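Local atomic coordinates of uncharacterized protein YhfS (Escherichia coli, PDB entry 4J8L), a protein that is of unknown function but carries covalently bound pyridoxal phosphate in a fold of the aminotransferase family. Residues Q298-L303 and L354-A359; T3-S8 and Q277-I282; A78-L83 and R105-Q110. One frame throughout, in Å; residues are numbered along the deposited sequence. Where two conformers were deposited one is given.

The three contacts illustrate how a two-domain pyridoxal-phosphate protein is held together at different levels. Contact 3 lies among the helices packed on the seven-stranded mixed sheet of the larger domain. Contact 1 joins the C-terminal end of helix 290-299 to helix 347-360, and contact 2 ties the N-terminal arm to K279, the first residue of strand 279-285, whose chain runs on into helix 290-299. Centres of contacts 1 and 2 are about 23 Å apart, their nearest atoms about 7 Å. The centre of contact 3 lies about 25 Å from that of contact 2 and about 38 Å from that of contact 1. The cofactor, an internal aldimine on K196, belongs to none of them.

Contact 1. Residues Q298-L303 and L354-A359; sequences QKRGAL and LRESIA
R300, just past the end of helix 290-299, faces S357 on helix 347-360, and their CA atoms, 7.7 Å apart, are the closest pair of CA atoms across the two segments. The arginine spans most of this gap with its own length: CG stands beside the backbone N and anti to the carbonyl carbon (chi1 -67°), and from there the chain runs extended to NE. Its CD methylene does much of the touching, 3.5 Å from OE1 of E356 and 3.9 Å from OG of S357. NE of R300 forms a long salt bridge of 3.7 Å to OE1 of E356, and the same NE rests 3.5 Å from the CB of E356. The guanidinium and carboxylate planes are turned 70° apart, with OE1 at the guanidinium edge, while the backbone O of E356 sits over one face but off its centre. Where the helix ends, the backbone makes a Schellman motif: G301, with positive phi, is the C-prime residue, A302 N reaches back to A297 O, and G301 N bonds to Q298 O at 3.2 Å. R300 is the last residue before this glycine, its CB directed toward helix 347-360, and beyond it the chain turns away. Stronger polar partners lie nearby in sequence, since NH1 of R300 pairs with E296 and OE1 of E356 with R352, and the long pair is probably a supplement to them. OG of S357 bonds within its own helix to the carbonyl O of I353, and the serine also packs against E296 and A297 of helix 290-299.

Contact 2. Residues T3-S8 and Q277-I282; sequences TFPLQS and QSKVLI. With ACY (acetic acid), chain E.
The ammonium group of K279 is gripped by two oxygens of the N-terminal arm: NZ donates to the backbone O of L6 at 2.9 Å and to OG of S8 at 2.8 Å. NZ lies almost on the extension of the L6 C=O bond, at a C=O...N angle of 167°. Beneath this polar end the aliphatic part of the lysine lies against the arm, CE touching CB of P5 at 3.8 Å. With chi1 at -166° the side chain leaves the strand opposite its own backbone N and stays extended, which carries NZ across to the arm. Cutting this side chain back to an alanine is likely to leave the carbonyl of L6 and the hydroxyl of S8 without their shared charged donor, and P5 without the methylenes beside it. A molecule of acetic acid, probably from the crystallisation liquor, lies alongside the lysine chain, its O 3.2 Å from CB of K279, and OG of S8 donates to its OXT at 2.6 Å. Further out, N275 holds the backbone N of L6, and T3 OG1 bonds to the carbonyl O of I273, so that strand 268-275 fixes the arm on this side. S8 packs on A250 of the long helix 229-261. The arrangement is that of an irregular N-terminal segment, leading to helix 11-28, fastened by a lysine at the start of strand 279-285 in the four-stranded antiparallel sheet of the C-terminal part.

Contact 3. Residues A78-L83 and R105-Q110; sequences AIRAGL and RVIIEQ
At the edge of the R80 guanidinium, in its plane, lie two waters, and both lead to one atom of the facing helix. NE of R80 donates to the first at 2.8 Å and NH2 to the second at 2.7 Å; each water in turn donates to OE1 of Q110. The amide oxygen therefore receives two bonds from a pair of waters that tie it to the arginine. The R80 chain sets out on the far side of CA-CB from its backbone N (chi1 -174°) and bends at chi3, turning its polar end toward these waters. Beneath the waters the contact is apolar and built round I107. Its CD1 comes within 3.6 Å of the backbone N of R80. The CB of R80 is 3.7 Å from that methyl, which also meets CG2 of I79; this second approach measures 3.9 Å. Strand 92-96, helix 102-111 and strand 114-118 form a beta-alpha-beta crossover, and helix 74-86 precedes it, on the same side of the mixed sheet as helix 102-111, an arrangement consistent with the large domain of fold-type I pyridoxal-phosphate enzymes. The short segments run with a 37° angle between their directions, their axes 10.1 Å apart at closest. The other branch of I107, CG2, meets CD1 of L83 at 4.0 Å, these two side chains passing at a slant, whereas I79 and I107 cross at about a right angle. Deeper still, I79 and L83 both reach L139 of strand 137-141, and L83 and I108 share L93 of strand 92-96.

Contact 1. Residues Q298-L303 and L354-A359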
loop_
_atom_site.group_PDB
_atom_site.type_symbol
_atom_site.label_atom_id
_atom_site.label_comp_id
_atom_site.label_asym_id
_atom_site.label_seq_id
_atom_site.Cartn_x
_atom_site.Cartn_y
_atom_site.Cartn_z
ATOM N N GLN A 298 -9.421 19.646 -12.856
ATOM C CA GLN A 298 -8.039 19.594 -13.325
ATOM C C GLN A 298 -7.560 21.004 -13.670
ATOM O O GLN A 298 -6.394 21.349 -13.439
ATOM C CB GLN A 298 -7.901 18.657 -14.536
ATOM C CG GLN A 298 -6.461 18.498 -15.053
ATOM C CD GLN A 298 -5.989 19.667 -15.922
ATOM O OE1 GLN A 298 -6.777 20.309 -16.633
ATOM N NE2 GLN A 298 -4.701 19.950 -15.861
ATOM N N LYS A 299 -8.456 21.823 -14.226
ATOM C CA LYS A 299 -8.079 23.182 -14.608
ATOM C C LYS A 299 -7.746 24.000 -13.368
ATOM O O LYS A 299 -6.957 24.950 -13.421
ATOM C CB LYS A 299 -9.215 23.867 -15.379
ATOM C CG LYS A 299 -9.568 23.191 -16.695
ATOM C CD LYS A 299 -10.798 23.850 -17.327
ATOM C CE LYS A 299 -11.206 23.138 -18.603
ATOM N NZ LYS A 299 -12.479 23.692 -19.154
ATOM N N ARG A 300 -8.358 23.620 -12.254
ATOM C CA ARG A 300 -8.191 24.337 -10.999
ATOM C C ARG A 300 -7.178 23.654 -10.071
ATOM O O ARG A 300 -7.190 23.853 -8.854
ATOM C CB ARG A 300 -9.554 24.518 -10.332
ATOM C CG ARG A 300 -10.443 25.447 -11.135
ATOM C CD ARG A 300 -11.882 25.409 -10.680
ATOM N NE ARG A 300 -12.670 26.388 -11.411
ATOM C CZ ARG A 300 -13.173 26.185 -12.623
ATOM N NH1 ARG A 300 -12.978 25.022 -13.240
ATOM N NH2 ARG A 300 -13.874 27.142 -13.212
ATOM N N GLY A 301 -6.298 22.854 -10.660
ATOM C CA GLY A 301 -5.156 22.325 -9.930
ATOM C C GLY A 301 -5.220 20.889 -9.432
ATOM O O GLY A 301 -4.219 20.351 -8.944
ATOM N N ALA A 302 -6.382 20.253 -9.533
ATOM C CA ALA A 302 -6.483 18.848 -9.136
ATOM C C ALA A 302 -5.668 17.983 -10.088
ATOM O O ALA A 302 -5.700 18.196 -11.303
ATOM C CB ALA A 302 -7.935 18.398 -9.144
ATOM N N LEU A 303 -4.954 17.003 -9.542
ATOM C CA LEU A 303 -4.274 16.027 -10.388
ATOM C C LEU A 303 -5.321 15.176 -11.110
ATOM O O LEU A 303 -6.284 14.725 -10.499
ATOM C CB LEU A 303 -3.367 15.127 -9.560
ATOM C CG LEU A 303 -2.312 15.843 -8.724
ATOM C CD1 LEU A 303 -1.378 14.805 -8.089
ATOM C CD2 LEU A 303 -1.532 16.831 -9.576
ATOM N N LEU A 354 -13.936 21.745 -5.632
ATOM C CA LEU A 354 -15.224 21.091 -5.887
ATOM C C LEU A 354 -16.311 22.099 -6.252
ATOM O O LEU A 354 -17.011 21.934 -7.256
ATOM C CB LEU A 354 -15.675 20.304 -4.660
ATOM C CG LEU A 354 -15.546 18.787 -4.697
ATOM C CD1 LEU A 354 -16.143 18.195 -3.435
ATOM C CD2 LEU A 354 -16.237 18.231 -5.936
ATOM N N ARG A 355 -16.455 23.141 -5.435
ATOM C CA ARG A 355 -17.498 24.144 -5.661
ATOM C C ARG A 355 -17.296 24.927 -6.952
ATOM O O ARG A 355 -18.242 25.153 -7.708
ATOM C CB ARG A 355 -17.580 25.121 -4.485
ATOM C CG ARG A 355 -18.222 24.547 -3.237
ATOM C CD ARG A 355 -17.965 25.452 -2.034
ATOM N NE ARG A 355 -18.906 25.190 -0.954
ATOM C CZ ARG A 355 -18.719 25.549 0.311
ATOM N NH1 ARG A 355 -17.609 26.184 0.670
ATOM N NH2 ARG A 355 -19.645 25.269 1.220
ATOM N N GLU A 356 -16.062 25.355 -7.195
ATOM C CA GLU A 356 -15.756 26.122 -8.396
ATOM C C GLU A 356 -15.968 25.289 -9.661
ATOM O O GLU A 356 -16.458 25.798 -10.675
ATOM C CB GLU A 356 -14.330 26.663 -8.338
ATOM C CG GLU A 356 -14.114 27.754 -7.295
ATOM C CD GLU A 356 -12.679 28.236 -7.270
ATOM O OE1 GLU A 356 -11.864 27.709 -8.053
ATOM O OE2 GLU A 356 -12.367 29.150 -6.483
ATOM N N SER A 357 -15.600 24.011 -9.593
ATOM C CA SER A 357 -15.761 23.106 -10.725
ATOM C C SER A 357 -17.237 22.892 -11.048
ATOM O O SER A 357 -17.646 22.976 -12.211
ATOM C CB SER A 357 -15.069 21.773 -10.448
ATOM O OG SER A 357 -13.681 21.981 -10.237
ATOM N N ILE A 358 -18.035 22.624 -10.017
ATOM C CA ILE A 358 -19.482 22.462 -10.188
ATOM C C ILE A 358 -20.143 23.719 -10.762
ATOM O O ILE A 358 -21.044 23.644 -11.618
ATOM C CB ILE A 358 -20.155 22.067 -8.853
ATOM C CG1 ILE A 358 -19.721 20.658 -8.454
ATOM C CG2 ILE A 358 -21.683 22.158 -8.954
ATOM C CD1 ILE A 358 -20.002 20.316 -7.009
ATOM N N ALA A 359 -19.689 24.881 -10.306
ATOM C CA ALA A 359 -20.258 26.139 -10.769
ATOM C C ALA A 359 -19.924 26.407 -12.236
ATOM O O ALA A 359 -20.589 27.202 -12.895
ATOM C CB ALA A 359 -19.778 27.296 -9.893
#

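Contact 2. Residues T3-S8 and Q277-I282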
loop_
_atom_site.group_PDB
_atom_site.type_symbol
_atom_site.label_atom_id
_atom_site.label_comp_id
_atom_site.label_asym_id
_atom_site.label_seq_id
_atom_site.Cartn_x
_atom_site.Cartn_y
_atom_site.Cartn_z
ATOM N N THR A 3 -18.726 0.939 4.170
ATOM C CA THR A 3 -17.335 0.550 3.998
ATOM C C THR A 3 -16.685 0.283 5.347
ATOM O O THR A 3 -17.205 0.675 6.392
ATOM C CB THR A 3 -16.515 1.626 3.242
ATOM O OG1 THR A 3 -16.360 2.788 4.066
ATOM C CG2 THR A 3 -17.197 2.016 1.929
ATOM N N PHE A 4 -15.540 -0.388 5.315
ATOM C CA PHE A 4 -14.777 -0.667 6.525
ATOM C C PHE A 4 -13.330 -0.279 6.302
ATOM O O PHE A 4 -12.462 -1.144 6.162
ATOM C CB PHE A 4 -14.869 -2.150 6.879
ATOM C CG PHE A 4 -16.275 -2.642 7.047
ATOM C CD1 PHE A 4 -16.897 -2.581 8.282
ATOM C CD2 PHE A 4 -16.982 -3.154 5.968
ATOM C CE1 PHE A 4 -18.194 -3.034 8.441
ATOM C CE2 PHE A 4 -18.284 -3.613 6.123
ATOM C CZ PHE A 4 -18.888 -3.550 7.360
ATOM N N PRO A 5 -13.060 1.033 6.266
ATOM C CA PRO A 5 -11.696 1.491 5.995
ATOM C C PRO A 5 -10.713 1.105 7.093
ATOM O O PRO A 5 -11.108 0.851 8.235
ATOM C CB PRO A 5 -11.837 3.017 5.912
ATOM C CG PRO A 5 -13.128 3.341 6.574
ATOM C CD PRO A 5 -14.015 2.148 6.399
ATOM N N LEU A 6 -9.436 1.043 6.732
ATOM C CA LEU A 6 -8.380 0.780 7.699
ATOM C C LEU A 6 -8.327 1.920 8.699
ATOM O O LEU A 6 -8.737 3.041 8.396
ATOM C CB LEU A 6 -7.035 0.649 6.985
ATOM C CG LEU A 6 -6.990 -0.448 5.918
ATOM C CD1 LEU A 6 -5.584 -0.518 5.319
ATOM C CD2 LEU A 6 -7.394 -1.784 6.513
ATOM N N GLN A 7 -7.813 1.628 9.891
ATOM C CA GLN A 7 -7.751 2.605 10.972
ATOM C C GLN A 7 -6.502 3.482 10.856
ATOM O O GLN A 7 -5.379 2.992 11.001
ATOM C CB GLN A 7 -7.755 1.867 12.317
ATOM C CG GLN A 7 -7.664 2.774 13.537
ATOM C CD GLN A 7 -8.895 3.637 13.724
ATOM O OE1 GLN A 7 -8.799 4.862 13.814
ATOM N NE2 GLN A 7 -10.060 3.002 13.798
ATOM N N SER A 8 -6.701 4.780 10.608
ATOM C CA SER A 8 -5.590 5.712 10.429
ATOM C C SER A 8 -4.869 6.001 11.742
ATOM O O SER A 8 -5.476 6.002 12.814
ATOM C CB SER A 8 -6.098 7.042 9.862
ATOM O OG SER A 8 -6.779 6.869 8.630
ATOM N N GLN A 277 -8.181 1.911 -3.549
ATOM C CA GLN A 277 -7.919 0.910 -2.520
ATOM C C GLN A 277 -7.199 1.582 -1.354
ATOM O O GLN A 277 -7.260 1.105 -0.224
ATOM C CB GLN A 277 -7.115 -0.256 -3.093
ATOM C CG GLN A 277 -7.855 -0.960 -4.232
ATOM C CD GLN A 277 -7.242 -2.293 -4.607
ATOM O OE1 GLN A 277 -6.026 -2.459 -4.584
ATOM N NE2 GLN A 277 -8.091 -3.257 -4.963
ATOM N N SER A 278 -6.527 2.698 -1.630
ATOM C CA SER A 278 -5.999 3.527 -0.556
ATOM C C SER A 278 -7.172 4.269 0.065
ATOM O O SER A 278 -8.221 4.401 -0.558
ATOM C CB SER A 278 -4.956 4.523 -1.080
ATOM O OG SER A 278 -4.279 5.162 -0.001
ATOM N N LYS A 279 -6.999 4.754 1.289
ATOM C CA LYS A 279 -8.084 5.428 1.988
ATOM C C LYS A 279 -8.288 6.820 1.387
ATOM O O LYS A 279 -7.393 7.670 1.430
ATOM C CB LYS A 279 -7.796 5.473 3.491
ATOM C CG LYS A 279 -8.972 5.848 4.380
ATOM C CD LYS A 279 -8.624 5.577 5.839
ATOM C CE LYS A 279 -9.702 6.087 6.777
ATOM N NZ LYS A 279 -9.348 5.856 8.218
ATOM N N VAL A 280 -9.464 7.023 0.795
ATOM C CA VAL A 280 -9.799 8.226 0.041
ATOM C C VAL A 280 -11.278 8.551 0.238
ATOM O O VAL A 280 -12.012 7.795 0.884
ATOM C CB VAL A 280 -9.580 8.022 -1.482
ATOM C CG1 VAL A 280 -8.109 7.776 -1.786
ATOM C CG2 VAL A 280 -10.439 6.872 -1.996
ATOM N N LEU A 281 -11.718 9.674 -0.320
ATOM C CA LEU A 281 -13.137 10.007 -0.326
ATOM C C LEU A 281 -13.820 9.566 -1.613
ATOM O O LEU A 281 -13.264 9.694 -2.706
ATOM C CB LEU A 281 -13.358 11.516 -0.163
ATOM C CG LEU A 281 -13.632 11.941 1.276
ATOM C CD1 LEU A 281 -12.316 12.146 1.999
ATOM C CD2 LEU A 281 -14.511 13.175 1.343
ATOM N N ILE A 282 -15.030 9.041 -1.482
ATOM C CA ILE A 282 -15.871 8.803 -2.645
ATOM C C ILE A 282 -17.034 9.770 -2.595
ATOM O O ILE A 282 -17.825 9.766 -1.652
ATOM C CB ILE A 282 -16.395 7.372 -2.689
ATOM C CG1 ILE A 282 -15.227 6.412 -2.897
ATOM C CG2 ILE A 282 -17.416 7.214 -3.807
ATOM C CD1 ILE A 282 -15.500 5.040 -2.410
HETATM C C ACY E . -5.125 5.347 6.042
HETATM O O ACY E . -4.865 5.183 4.829
HETATM O OXT ACY E . -5.294 6.478 6.570
HETATM C CH3 ACY E . -5.226 4.122 6.907
#

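Contact 3. Residues A78-L83 and R105-Q110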
loop_
_atom_site.group_PDB
_atom_site.type_symbol
_atom_site.label_atom_id
_atom_site.label_comp_id
_atom_site.label_asym_id
_atom_site.label_seq_id
_atom_site.Cartn_x
_atom_site.Cartn_y
_atom_site.Cartn_z
ATOM N N ALA A 78 8.166 -6.659 -5.505
ATOM C CA ALA A 78 8.221 -7.195 -4.145
ATOM C C ALA A 78 7.307 -8.415 -3.996
ATOM O O ALA A 78 7.679 -9.423 -3.393
ATOM C CB ALA A 78 7.852 -6.116 -3.125
ATOM N N ILE A 79 6.108 -8.319 -4.552
ATOM C CA ILE A 79 5.169 -9.432 -4.505
ATOM C C ILE A 79 5.696 -10.610 -5.308
ATOM O O ILE A 79 5.591 -11.753 -4.867
ATOM C CB ILE A 79 3.775 -9.006 -4.972
ATOM C CG1 ILE A 79 3.144 -8.127 -3.885
ATOM C CG2 ILE A 79 2.888 -10.228 -5.270
ATOM C CD1 ILE A 79 1.946 -7.295 -4.355
ATOM N N ARG A 80 6.270 -10.345 -6.479
ATOM C CA ARG A 80 6.838 -11.444 -7.267
ATOM C C ARG A 80 7.952 -12.159 -6.502
ATOM O O ARG A 80 7.985 -13.389 -6.424
ATOM C CB ARG A 80 7.378 -10.953 -8.609
ATOM C CG ARG A 80 7.850 -12.095 -9.510
ATOM C CD ARG A 80 8.675 -11.586 -10.688
ATOM N NE ARG A 80 7.907 -10.720 -11.580
ATOM C CZ ARG A 80 8.082 -9.401 -11.674
ATOM N NH1 ARG A 80 9.001 -8.786 -10.927
ATOM N NH2 ARG A 80 7.338 -8.697 -12.522
ATOM N N ALA A 81 8.862 -11.384 -5.924
ATOM C CA ALA A 81 9.976 -11.977 -5.201
ATOM C C ALA A 81 9.493 -12.749 -3.982
ATOM O O ALA A 81 9.976 -13.851 -3.711
ATOM C CB ALA A 81 10.978 -10.899 -4.792
ATOM N N GLY A 82 8.537 -12.182 -3.252
ATOM C CA GLY A 82 7.998 -12.862 -2.084
ATOM C C GLY A 82 7.271 -14.152 -2.428
ATOM O O GLY A 82 7.494 -15.195 -1.803
ATOM N N LEU A 83 6.396 -14.103 -3.426
ATOM C CA LEU A 83 5.707 -15.322 -3.851
ATOM C C LEU A 83 6.685 -16.395 -4.332
ATOM O O LEU A 83 6.536 -17.564 -3.994
ATOM C CB LEU A 83 4.674 -15.020 -4.937
ATOM C CG LEU A 83 3.428 -14.267 -4.459
ATOM C CD1 LEU A 83 2.501 -13.971 -5.638
ATOM C CD2 LEU A 83 2.689 -15.052 -3.382
ATOM N N ARG A 105 -2.166 -10.768 -10.377
ATOM C CA ARG A 105 -2.742 -11.795 -11.233
ATOM C C ARG A 105 -1.754 -12.170 -12.343
ATOM O O ARG A 105 -1.621 -13.344 -12.690
ATOM C CB ARG A 105 -4.103 -11.367 -11.810
ATOM C CG ARG A 105 -4.782 -12.463 -12.626
ATOM C CD ARG A 105 -6.214 -12.074 -13.023
ATOM N NE ARG A 105 -6.246 -10.743 -13.627
ATOM C CZ ARG A 105 -6.708 -9.648 -13.024
ATOM N NH1 ARG A 105 -7.206 -9.713 -11.791
ATOM N NH2 ARG A 105 -6.681 -8.489 -13.662
ATOM N N VAL A 106 -1.047 -11.175 -12.878
ATOM C CA VAL A 106 -0.052 -11.434 -13.917
ATOM C C VAL A 106 1.043 -12.365 -13.375
ATOM O O VAL A 106 1.437 -13.326 -14.034
ATOM C CB VAL A 106 0.568 -10.122 -14.444
ATOM C CG1 VAL A 106 1.788 -10.412 -15.313
ATOM C CG2 VAL A 106 -0.475 -9.311 -15.214
ATOM N N ILE A 107 1.504 -12.086 -12.160
ATOM C CA ILE A 107 2.520 -12.916 -11.503
ATOM C C ILE A 107 2.016 -14.350 -11.314
ATOM O O ILE A 107 2.722 -15.320 -11.613
ATOM C CB ILE A 107 2.914 -12.326 -10.142
ATOM C CG1 ILE A 107 3.687 -11.019 -10.345
ATOM C CG2 ILE A 107 3.760 -13.324 -9.353
ATOM C CD1 ILE A 107 3.833 -10.180 -9.095
ATOM N N ILE A 108 0.781 -14.470 -10.835
ATOM C CA ILE A 108 0.121 -15.768 -10.664
ATOM C C ILE A 108 0.072 -16.552 -11.974
ATOM O O ILE A 108 0.370 -17.748 -12.014
ATOM C CB ILE A 108 -1.308 -15.569 -10.105
ATOM C CG1 ILE A 108 -1.232 -15.198 -8.621
ATOM C CG2 ILE A 108 -2.174 -16.815 -10.332
ATOM C CD1 ILE A 108 -2.480 -14.548 -8.079
ATOM N N GLU A 109 -0.286 -15.862 -13.047
ATOM C CA GLU A 109 -0.347 -16.482 -14.359
ATOM C C GLU A 109 1.034 -16.889 -14.860
ATOM O O GLU A 109 1.202 -17.977 -15.417
ATOM C CB GLU A 109 -1.023 -15.539 -15.351
ATOM C CG GLU A 109 -2.501 -15.337 -15.073
ATOM C CD GLU A 109 -3.110 -14.223 -15.900
ATOM O OE1 GLU A 109 -2.344 -13.440 -16.507
ATOM O OE2 GLU A 109 -4.355 -14.127 -15.937
ATOM N N GLN A 110 2.022 -16.026 -14.649
ATOM C CA GLN A 110 3.377 -16.296 -15.113
ATOM C C GLN A 110 4.047 -17.437 -14.325
ATOM O O GLN A 110 4.980 -18.070 -14.820
ATOM C CB GLN A 110 4.223 -15.004 -15.116
ATOM C CG GLN A 110 3.783 -13.996 -16.204
ATOM C CD GLN A 110 4.491 -12.633 -16.143
ATOM O OE1 GLN A 110 5.269 -12.356 -15.234
ATOM N NE2 GLN A 110 4.203 -11.775 -17.122
HETATM O O HOH W 1 6.243 -12.565 -12.942
HETATM O O HOH W 2 5.489 -9.804 -14.225
#